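Local coordinates for Spermidine/putrescine ABC transporter, periplasmic binding protein (Treponema pallidum, PDB 2V84) that probably binds polyamines such as spermidine and putrescine in the periplasm, acting as the receptor of an ABC transporter, at residues Y57-L67 with V77-M87; K88-L98 with Y117-V125. All blocks are in the same frame, centred on the assembly; numbering follows the deposited sequence.

Contact 1: Y57-L67 with V77-M87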
loop_
_atom_site.group_PDB
_atom_site.type_symbol
_atom_site.label_atom_id
_atom_site.label_comp_id
_atom_site.label_asym_id
_atom_site.label_seq_id
_atom_site.Cartn_x
_atom_site.Cartn_y
_atom_site.Cartn_z
ATOM N N TYR A 57 9.278 2.619 -9.826
ATOM C CA TYR A 57 8.575 1.512 -10.457
ATOM C C TYR A 57 7.098 1.651 -10.192
ATOM O O TYR A 57 6.694 2.282 -9.205
ATOM C CB TYR A 57 9.107 0.139 -10.013
ATOM C CG TYR A 57 9.164 -0.128 -8.504
ATOM C CD1 TYR A 57 8.021 -0.497 -7.769
ATOM C CD2 TYR A 57 10.374 -0.044 -7.829
ATOM C CE1 TYR A 57 8.111 -0.765 -6.362
ATOM C CE2 TYR A 57 10.468 -0.312 -6.444
ATOM C CZ TYR A 57 9.340 -0.668 -5.729
ATOM O OH TYR A 57 9.473 -0.921 -4.371
ATOM N N ALA A 58 6.296 1.077 -11.079
ATOM C CA ALA A 58 4.847 1.241 -11.022
ATOM C C ALA A 58 4.109 0.056 -10.387
ATOM O O ALA A 58 2.881 0.103 -10.229
ATOM C CB ALA A 58 4.302 1.552 -12.419
ATOM N N SER A 59 4.854 -0.990 -10.019
ATOM C CA SER A 59 4.296 -2.170 -9.351
ATOM C C SER A 59 5.392 -3.015 -8.710
ATOM O O SER A 59 6.547 -2.986 -9.151
ATOM C CB SER A 59 3.495 -3.030 -10.331
ATOM O OG SER A 59 4.318 -3.987 -10.959
ATOM N N ASN A 60 5.031 -3.803 -7.702
ATOM C CA ASN A 60 5.984 -4.765 -7.129
ATOM C C ASN A 60 6.374 -5.898 -8.063
ATOM O O ASN A 60 7.407 -6.514 -7.884
ATOM C CB ASN A 60 5.495 -5.308 -5.789
ATOM C CG ASN A 60 5.773 -4.351 -4.651
ATOM O OD1 ASN A 60 6.774 -3.643 -4.656
ATOM N ND2 ASN A 60 4.889 -4.314 -3.682
ATOM N N GLU A 61 5.540 -6.189 -9.064
ATOM C CA GLU A 61 5.935 -7.149 -10.101
ATOM C C GLU A 61 7.146 -6.603 -10.835
ATOM O O GLU A 61 8.144 -7.299 -11.018
ATOM C CB GLU A 61 4.801 -7.410 -11.102
ATOM C CG GLU A 61 3.769 -8.426 -10.641
ATOM C CD GLU A 61 4.370 -9.766 -10.270
ATOM O OE1 GLU A 61 5.432 -10.135 -10.819
ATOM O OE2 GLU A 61 3.770 -10.454 -9.418
ATOM N N ASP A 62 7.046 -5.338 -11.234
ATOM C CA ASP A 62 8.125 -4.658 -11.977
ATOM C C ASP A 62 9.436 -4.546 -11.167
ATOM O O ASP A 62 10.524 -4.826 -11.672
ATOM C CB ASP A 62 7.661 -3.249 -12.362
ATOM C CG ASP A 62 6.727 -3.237 -13.552
ATOM O OD1 ASP A 62 6.669 -4.244 -14.299
ATOM O OD2 ASP A 62 6.043 -2.203 -13.746
ATOM N N MET A 63 9.310 -4.109 -9.912
ATOM C CA MET A 63 10.412 -4.079 -8.961
ATOM C C MET A 63 11.035 -5.446 -8.888
ATOM O O MET A 63 12.260 -5.577 -8.989
ATOM C CB MET A 63 9.901 -3.698 -7.571
ATOM C CG MET A 63 10.936 -3.849 -6.455
ATOM S SD MET A 63 11.130 -5.511 -5.740
ATOM C CE MET A 63 9.527 -5.679 -4.946
ATOM N N PHE A 64 10.188 -6.460 -8.698
ATOM C CA PHE A 64 10.661 -7.826 -8.483
ATOM C C PHE A 64 11.509 -8.252 -9.662
ATOM O O PHE A 64 12.561 -8.861 -9.478
ATOM C CB PHE A 64 9.489 -8.795 -8.272
ATOM C CG PHE A 64 9.908 -10.216 -8.078
ATOM C CD1 PHE A 64 10.173 -10.710 -6.801
ATOM C CD2 PHE A 64 10.076 -11.066 -9.176
ATOM C CE1 PHE A 64 10.580 -12.028 -6.613
ATOM C CE2 PHE A 64 10.485 -12.382 -9.000
ATOM C CZ PHE A 64 10.746 -12.867 -7.717
ATOM N N ALA A 65 11.038 -7.911 -10.867
ATOM C CA ALA A 65 11.707 -8.263 -12.126
ATOM C C ALA A 65 13.131 -7.758 -12.221
ATOM O O ALA A 65 14.004 -8.442 -12.760
ATOM C CB ALA A 65 10.917 -7.737 -13.292
ATOM N N LYS A 66 13.373 -6.552 -11.722
ATOM C CA LYS A 66 14.727 -5.998 -11.733
ATOM C C LYS A 66 15.624 -6.690 -10.719
ATOM O O LYS A 66 16.844 -6.786 -10.918
ATOM C CB LYS A 66 14.683 -4.498 -11.479
ATOM C CG LYS A 66 15.700 -3.712 -12.279
ATOM C CD LYS A 66 15.021 -2.498 -12.863
ATOM C CE LYS A 66 16.005 -1.418 -13.230
ATOM N NZ LYS A 66 15.282 -0.125 -13.402
ATOM N N LEU A 67 15.012 -7.186 -9.646
ATOM C CA LEU A 67 15.734 -7.824 -8.548
ATOM C C LEU A 67 15.746 -9.352 -8.648
ATOM O O LEU A 67 16.317 -10.036 -7.791
ATOM C CB LEU A 67 15.164 -7.362 -7.201
ATOM C CG LEU A 67 15.675 -6.013 -6.686
ATOM C CD1 LEU A 67 15.255 -4.834 -7.549
ATOM C CD2 LEU A 67 15.209 -5.811 -5.260
ATOM N N VAL A 77 15.205 -1.174 -1.634
ATOM C CA VAL A 77 13.982 -1.392 -2.415
ATOM C C VAL A 77 12.841 -1.379 -1.404
ATOM O O VAL A 77 13.091 -1.500 -0.220
ATOM C CB VAL A 77 14.047 -2.740 -3.193
ATOM C CG1 VAL A 77 14.049 -3.938 -2.205
ATOM C CG2 VAL A 77 12.919 -2.850 -4.168
ATOM N N VAL A 78 11.600 -1.180 -1.852
ATOM C CA VAL A 78 10.485 -1.030 -0.907
ATOM C C VAL A 78 9.290 -1.956 -1.278
ATOM O O VAL A 78 8.295 -1.496 -1.856
ATOM C CB VAL A 78 10.067 0.472 -0.793
ATOM C CG1 VAL A 78 8.889 0.672 0.183
ATOM C CG2 VAL A 78 11.266 1.360 -0.382
ATOM N N PRO A 79 9.394 -3.269 -0.964
ATOM C CA PRO A 79 8.329 -4.224 -1.262
ATOM C C PRO A 79 7.227 -4.256 -0.226
ATOM O O PRO A 79 7.419 -3.770 0.898
ATOM C CB PRO A 79 9.082 -5.579 -1.309
ATOM C CG PRO A 79 10.503 -5.240 -1.189
ATOM C CD PRO A 79 10.560 -3.972 -0.426
ATOM N N SER A 80 6.069 -4.805 -0.612
ATOM C CA SER A 80 4.922 -4.966 0.283
ATOM C C SER A 80 5.112 -6.277 1.022
ATOM O O SER A 80 5.995 -7.050 0.674
ATOM C CB SER A 80 3.624 -5.008 -0.522
ATOM O OG SER A 80 3.723 -5.949 -1.583
ATOM N N GLY A 81 4.308 -6.538 2.054
ATOM C CA GLY A 81 4.583 -7.685 2.951
ATOM C C GLY A 81 4.578 -9.020 2.246
ATOM O O GLY A 81 5.403 -9.897 2.533
ATOM N N ASP A 82 3.655 -9.190 1.301
ATOM C CA ASP A 82 3.641 -10.424 0.518
ATOM C C ASP A 82 4.920 -10.589 -0.304
ATOM O O ASP A 82 5.474 -11.690 -0.384
ATOM C CB ASP A 82 2.359 -10.568 -0.336
ATOM C CG ASP A 82 2.039 -9.332 -1.154
ATOM O OD1 ASP A 82 2.346 -8.208 -0.705
ATOM O OD2 ASP A 82 1.451 -9.485 -2.249
ATOM N N PHE A 83 5.420 -9.499 -0.877
ATOM C CA PHE A 83 6.675 -9.557 -1.632
ATOM C C PHE A 83 7.915 -9.658 -0.754
ATOM O O PHE A 83 8.936 -10.179 -1.204
ATOM C CB PHE A 83 6.798 -8.393 -2.615
ATOM C CG PHE A 83 6.062 -8.629 -3.891
ATOM C CD1 PHE A 83 4.695 -8.378 -3.962
ATOM C CD2 PHE A 83 6.718 -9.147 -5.007
ATOM C CE1 PHE A 83 3.998 -8.627 -5.137
ATOM C CE2 PHE A 83 6.015 -9.387 -6.198
ATOM C CZ PHE A 83 4.658 -9.123 -6.246
ATOM N N VAL A 84 7.856 -9.205 0.503
ATOM C CA VAL A 84 9.007 -9.501 1.386
ATOM C C VAL A 84 9.131 -11.018 1.628
ATOM O O VAL A 84 10.254 -11.598 1.557
ATOM C CB VAL A 84 8.977 -8.704 2.706
ATOM C CG1 VAL A 84 10.123 -9.162 3.637
ATOM C CG2 VAL A 84 9.118 -7.207 2.416
ATOM N N SER A 85 7.996 -11.658 1.891
ATOM C CA SER A 85 7.959 -13.094 2.161
ATOM C C SER A 85 8.385 -13.923 0.939
ATOM O O SER A 85 9.226 -14.828 1.050
ATOM C CB SER A 85 6.581 -13.491 2.684
ATOM O OG SER A 85 6.429 -14.910 2.781
ATOM N N ILE A 86 7.832 -13.592 -0.228
ATOM C CA ILE A 86 8.247 -14.201 -1.511
ATOM C C ILE A 86 9.749 -14.086 -1.724
ATOM O O ILE A 86 10.419 -15.080 -2.067
ATOM C CB ILE A 86 7.512 -13.541 -2.743
ATOM C CG1 ILE A 86 6.026 -13.905 -2.765
ATOM C CG2 ILE A 86 8.177 -13.936 -4.056
ATOM C CD1 ILE A 86 5.127 -12.922 -3.557
ATOM N N MET A 87 10.280 -12.879 -1.520
ATOM C CA MET A 87 11.696 -12.603 -1.809
ATOM C C MET A 87 12.661 -13.210 -0.795
ATOM O O MET A 87 13.795 -13.545 -1.153
ATOM C CB MET A 87 11.958 -11.107 -1.937
ATOM C CG MET A 87 11.268 -10.488 -3.148
ATOM S SD MET A 87 11.225 -8.713 -2.943
ATOM C CE MET A 87 12.534 -8.291 -4.069
#

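Contact 2: K88-L98 with Y117-V125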
loop_
_atom_site.group_PDB
_atom_site.type_symbol
_atom_site.label_atom_id
_atom_site.label_comp_id
_atom_site.label_asym_id
_atom_site.label_seq_id
_atom_site.Cartn_x
_atom_site.Cartn_y
_atom_site.Cartn_z
ATOM N N LYS A 88 12.214 -13.355 0.451
ATOM C CA LYS A 88 12.977 -14.123 1.445
ATOM C C LYS A 88 13.162 -15.592 1.026
ATOM O O LYS A 88 14.267 -16.145 1.109
ATOM C CB LYS A 88 12.312 -14.035 2.823
ATOM C CG LYS A 88 12.838 -12.908 3.691
ATOM C CD LYS A 88 12.031 -12.757 4.959
ATOM C CE LYS A 88 12.447 -13.754 6.019
ATOM N NZ LYS A 88 11.922 -13.330 7.347
ATOM N N ARG A 89 12.086 -16.224 0.558
ATOM C CA ARG A 89 12.159 -17.650 0.198
ATOM C C ARG A 89 12.991 -17.904 -1.060
ATOM O O ARG A 89 13.617 -18.969 -1.209
ATOM C CB ARG A 89 10.766 -18.238 0.036
ATOM C CG ARG A 89 9.875 -18.086 1.271
ATOM C CD ARG A 89 8.722 -19.046 1.185
ATOM N NE ARG A 89 7.962 -18.859 -0.042
ATOM C CZ ARG A 89 6.720 -18.418 -0.057
ATOM N NH1 ARG A 89 6.124 -18.144 1.092
ATOM N NH2 ARG A 89 6.070 -18.250 -1.204
ATOM N N LYS A 90 12.989 -16.918 -1.952
ATOM C CA LYS A 90 13.797 -16.925 -3.165
ATOM C C LYS A 90 15.204 -16.408 -2.912
ATOM O O LYS A 90 16.012 -16.338 -3.836
ATOM C CB LYS A 90 13.125 -16.073 -4.249
ATOM C CG LYS A 90 11.917 -16.717 -4.900
ATOM C CD LYS A 90 11.771 -16.267 -6.359
ATOM C CE LYS A 90 10.752 -17.122 -7.103
ATOM N NZ LYS A 90 11.056 -17.228 -8.562
ATOM N N HIS A 91 15.483 -16.034 -1.660
ATOM C CA HIS A 91 16.815 -15.595 -1.214
ATOM C C HIS A 91 17.326 -14.355 -1.930
ATOM O O HIS A 91 18.498 -14.282 -2.290
ATOM C CB HIS A 91 17.827 -16.734 -1.338
ATOM C CG HIS A 91 17.378 -17.999 -0.687
ATOM N ND1 HIS A 91 17.388 -18.172 0.681
ATOM C CD2 HIS A 91 16.907 -19.155 -1.213
ATOM C CE1 HIS A 91 16.956 -19.387 0.970
ATOM N NE2 HIS A 91 16.653 -20.001 -0.162
ATOM N N LEU A 92 16.437 -13.382 -2.113
ATOM C CA LEU A 92 16.745 -12.183 -2.886
ATOM C C LEU A 92 17.198 -10.983 -2.068
ATOM O O LEU A 92 17.590 -9.957 -2.641
ATOM C CB LEU A 92 15.537 -11.792 -3.745
ATOM C CG LEU A 92 15.537 -12.198 -5.218
ATOM C CD1 LEU A 92 16.200 -13.546 -5.469
ATOM C CD2 LEU A 92 14.109 -12.183 -5.724
ATOM N N LEU A 93 17.170 -11.138 -0.739
ATOM C CA LEU A 93 17.353 -10.032 0.193
ATOM C C LEU A 93 18.505 -10.289 1.142
ATOM O O LEU A 93 18.802 -11.447 1.474
ATOM C CB LEU A 93 16.061 -9.793 0.998
ATOM C CG LEU A 93 14.809 -9.471 0.170
ATOM C CD1 LEU A 93 13.609 -9.238 1.079
ATOM C CD2 LEU A 93 15.056 -8.269 -0.743
ATOM N N GLU A 94 19.153 -9.212 1.589
ATOM C CA GLU A 94 20.297 -9.339 2.517
ATOM C C GLU A 94 19.856 -9.054 3.921
ATOM O O GLU A 94 18.935 -8.259 4.111
ATOM C CB GLU A 94 21.413 -8.367 2.153
ATOM C CG GLU A 94 21.983 -8.662 0.784
ATOM C CD GLU A 94 23.294 -7.976 0.518
ATOM O OE1 GLU A 94 23.677 -7.079 1.288
ATOM O OE2 GLU A 94 23.958 -8.339 -0.478
ATOM N N LYS A 95 20.482 -9.730 4.885
ATOM C CA LYS A 95 20.230 -9.435 6.306
ATOM C C LYS A 95 20.559 -7.980 6.599
ATOM O O LYS A 95 21.526 -7.428 6.074
ATOM C CB LYS A 95 21.029 -10.391 7.224
ATOM C CG LYS A 95 20.507 -11.834 7.177
ATOM C CD LYS A 95 21.175 -12.734 8.229
ATOM C CE LYS A 95 20.642 -14.178 8.144
ATOM N NZ LYS A 95 21.290 -15.032 9.172
ATOM N N ILE A 96 19.747 -7.366 7.448
ATOM C CA ILE A 96 19.915 -5.985 7.857
ATOM C C ILE A 96 20.592 -5.963 9.225
ATOM O O ILE A 96 20.307 -6.800 10.077
ATOM C CB ILE A 96 18.537 -5.262 7.897
ATOM C CG1 ILE A 96 17.985 -5.191 6.461
ATOM C CG2 ILE A 96 18.666 -3.869 8.511
ATOM C CD1 ILE A 96 16.597 -4.553 6.311
ATOM N N ASP A 97 21.542 -5.044 9.392
ATOM C CA ASP A 97 22.247 -4.848 10.654
ATOM C C ASP A 97 21.522 -3.768 11.431
ATOM O O ASP A 97 21.707 -2.571 11.180
ATOM C CB ASP A 97 23.718 -4.456 10.399
ATOM C CG ASP A 97 24.485 -4.190 11.677
ATOM O OD1 ASP A 97 23.957 -4.435 12.790
ATOM O OD2 ASP A 97 25.634 -3.720 11.589
ATOM N N LEU A 98 20.679 -4.188 12.364
ATOM C CA LEU A 98 19.814 -3.238 13.042
ATOM C C LEU A 98 20.578 -2.313 13.986
ATOM O O LEU A 98 20.035 -1.291 14.426
ATOM C CB LEU A 98 18.677 -3.948 13.780
ATOM C CG LEU A 98 17.640 -4.720 12.950
ATOM C CD1 LEU A 98 16.651 -5.391 13.914
ATOM C CD2 LEU A 98 16.929 -3.841 11.924
ATOM N N TYR A 117 5.778 -11.957 8.370
ATOM C CA TYR A 117 6.684 -12.342 7.274
ATOM C C TYR A 117 8.163 -12.151 7.674
ATOM O O TYR A 117 9.050 -12.821 7.128
ATOM C CB TYR A 117 6.363 -11.550 5.990
ATOM C CG TYR A 117 6.352 -10.067 6.222
ATOM C CD1 TYR A 117 7.544 -9.322 6.204
ATOM C CD2 TYR A 117 5.162 -9.406 6.513
ATOM C CE1 TYR A 117 7.540 -7.971 6.470
ATOM C CE2 TYR A 117 5.153 -8.053 6.775
ATOM C CZ TYR A 117 6.336 -7.346 6.739
ATOM O OH TYR A 117 6.329 -6.011 7.022
ATOM N N ASP A 118 8.417 -11.248 8.632
ATOM C CA ASP A 118 9.787 -10.905 9.070
ATOM C C ASP A 118 9.752 -10.191 10.431
ATOM O O ASP A 118 10.110 -9.004 10.539
ATOM C CB ASP A 118 10.449 -10.022 8.010
ATOM C CG ASP A 118 11.951 -9.933 8.162
ATOM O OD1 ASP A 118 12.604 -10.959 8.453
ATOM O OD2 ASP A 118 12.475 -8.821 7.989
ATOM N N PRO A 119 9.312 -10.904 11.480
ATOM C CA PRO A 119 8.952 -10.325 12.775
ATOM C C PRO A 119 10.090 -9.633 13.525
ATOM O O PRO A 119 9.838 -8.733 14.347
ATOM C CB PRO A 119 8.461 -11.550 13.566
ATOM C CG PRO A 119 9.142 -12.681 12.919
ATOM C CD PRO A 119 9.142 -12.372 11.488
ATOM N N LYS A 120 11.324 -10.059 13.265
ATOM C CA LYS A 120 12.488 -9.488 13.941
ATOM C C LYS A 120 13.204 -8.480 13.038
ATOM O O LYS A 120 14.265 -7.961 13.395
ATOM C CB LYS A 120 13.448 -10.588 14.438
ATOM C CG LYS A 120 12.783 -11.620 15.369
ATOM C CD LYS A 120 13.797 -12.571 16.003
ATOM C CE LYS A 120 13.131 -13.489 17.033
ATOM N NZ LYS A 120 14.084 -14.478 17.645
ATOM N N MET A 121 12.593 -8.192 11.888
ATOM C CA MET A 121 13.118 -7.210 10.917
ATOM C C MET A 121 14.518 -7.592 10.427
ATOM O O MET A 121 15.407 -6.736 10.259
ATOM C CB MET A 121 13.118 -5.813 11.532
ATOM C CG MET A 121 11.696 -5.260 11.846
ATOM S SD MET A 121 11.748 -3.609 12.553
ATOM C CE MET A 121 11.956 -4.005 14.281
ATOM N N GLU A 122 14.709 -8.885 10.213
ATOM C CA GLU A 122 16.004 -9.401 9.810
ATOM C C GLU A 122 16.322 -9.092 8.349
ATOM O O GLU A 122 17.482 -9.016 7.975
ATOM C CB GLU A 122 16.071 -10.899 10.092
ATOM C CG GLU A 122 17.377 -11.534 9.686
ATOM C CD GLU A 122 17.533 -12.947 10.206
ATOM O OE1 GLU A 122 16.547 -13.717 10.188
ATOM O OE2 GLU A 122 18.651 -13.272 10.625
ATOM N N TYR A 123 15.284 -8.895 7.534
ATOM C CA TYR A 123 15.456 -8.707 6.105
ATOM C C TYR A 123 14.663 -7.498 5.662
ATOM O O TYR A 123 14.656 -7.159 4.483
ATOM C CB TYR A 123 14.975 -9.928 5.330
ATOM C CG TYR A 123 15.901 -11.133 5.433
ATOM C CD1 TYR A 123 16.950 -11.291 4.549
ATOM C CD2 TYR A 123 15.702 -12.110 6.411
ATOM C CE1 TYR A 123 17.793 -12.403 4.634
ATOM C CE2 TYR A 123 16.549 -13.223 6.519
ATOM C CZ TYR A 123 17.587 -13.364 5.623
ATOM O OH TYR A 123 18.427 -14.460 5.684
ATOM N N SER A 124 13.963 -6.857 6.594
ATOM C CA SER A 124 13.044 -5.758 6.210
ATOM C C SER A 124 12.828 -4.803 7.360
ATOM O O SER A 124 12.866 -5.217 8.504
ATOM C CB SER A 124 11.685 -6.324 5.759
ATOM O OG SER A 124 10.971 -6.941 6.839
ATOM N N VAL A 125 12.566 -3.534 7.063
ATOM C CA VAL A 125 12.178 -2.595 8.119
ATOM C C VAL A 125 10.942 -1.872 7.648
ATOM O O VAL A 125 10.949 -1.377 6.556
ATOM C CB VAL A 125 13.278 -1.531 8.387
ATOM C CG1 VAL A 125 12.780 -0.474 9.417
ATOM C CG2 VAL A 125 14.583 -2.203 8.903
HETATM O O HOH W 1 16.818 -6.882 2.973
#

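Contact 1: Y57-L67 with V77-M87
Met-63 reaches from helix 60-67 toward Met-87 of helix 81-87, and the two thioethers meet tip to tip. Its CB rests over the centre of the Tyr-57 ring, 3.4 Å above the plane. CG runs beside Val-77, although the modelled approach there is doubtful. Bends at chi2 (-84°) and chi3 (-67°) then fold the chain so that SD lies 3.5 Å from Met-87 CE, while the terminal CE packs 3.7 Å from Pro-79 CB. An unbranched, flexible chain suits this irregular space between a ring, a valine and a proline. Leu-67 continues the apolar seam, its CD2 lying 3.8 Å from Val-77 CG1 and equally near the Met-87 methyl.

Toward the helix starts, Phe-83 offers its ring to Asn-60, whose CB makes a CH-pi contact 3.6 Å from the ring centroid and 11° off the normal. Ile-86 CD1 covers the opposite face. One turn further on, Met-87 CG sits at the edge of the Phe-64 ring, 3.8 Å from Phe-64 CD1. The axes of helices 60-67 and 81-87 run in the same general direction, 11.3 Å apart at closest approach, and these bulky side chains fill the interval. Tyr-57 OH gives a weak hydrogen bond to Val-78 O (2.8 Å). With little polar bonding across it, this part of the alpha/beta lobe is joined mainly by dispersion forces and the burial of apolar surface.

Contact 2: K88-L98 with Y117-V125
Tyr-123 is the main bump of the 117-125 loop, wedged into a groove formed by Lys-88, Leu-93 and Lys-95. The methylenes of the two lysines lie on opposite sides of its ring plane: Lys-88 CE approaches CD2 of Tyr-123 to 3.7 Å, and Lys-95 CG comes 3.6 Å from CZ near the phenol end. Leu-93 O lies at the ring's edge, near its plane. Long chains suit these walls because their carbons pack while their ammonium groups reach beyond the ring.

A second bump points the other way. Ile-96 pushes CD1 into a hollow lined by the Tyr-123 carbonyl carbon, Ser-124 N and Val-125 CG2, the last 4.0 Å from that methyl. Next to it, Leu-98 slides past Val-125 and sets CD1 against the turn at Lys-120 and Met-121. At the base of the Ile-96 side chain the backbones meet, where Ile-96 N donates to Glu-122 O (2.9 Å, 162°). Lys-95 and Glu-122 run side by side in the same direction, and a loose salt bridge joins NZ to OE2 at 3.5 Å.

At the deep end Lys-88 bends at chi3 (81°), bringing NZ to Asp-118 OD1 (2.7 Å) in a salt bridge and to Tyr-117 O (2.9 Å), which it meets on a lone pair in the carbonyl plane. Asp-118 OD2 accepts from Tyr-123 N on its syn side and from Ser-124 OG through its anti lone pair. The buried carboxylate is thus fixed through both oxygens, and the nearby ammonium group would be expected to favour its charged form. Charge pairing at the helix end and shape fit along the loop together tie helix 81-89 and the chain after it to the approach to strand 125-137.

How the contacts relate
Helix 81-89 serves both contacts: its first turns face helix 60-67 in contact 1, and its last turn supplies Lys-88 to contact 2. The centres lie about 13 Å apart, and Leu-92 spans the boundary. Its N probably bonds to Met-87 O (2.8 Å), in keeping with the Schellman motif in which His-91 first leaves helical geometry, while its CD2 packs 3.6 Å from Phe-64 CE1. Contact 1 is nearer the probable polyamine pocket: the Asn-60 side chain is about 3 Å from a bound MES, probably from the crystallisation solution, though such molecules often mark pockets. The side chain of Arg-167, a predicted spermidine-binding residue, is about 7 Å from that of Phe-83 and 11 Å from that of Tyr-117.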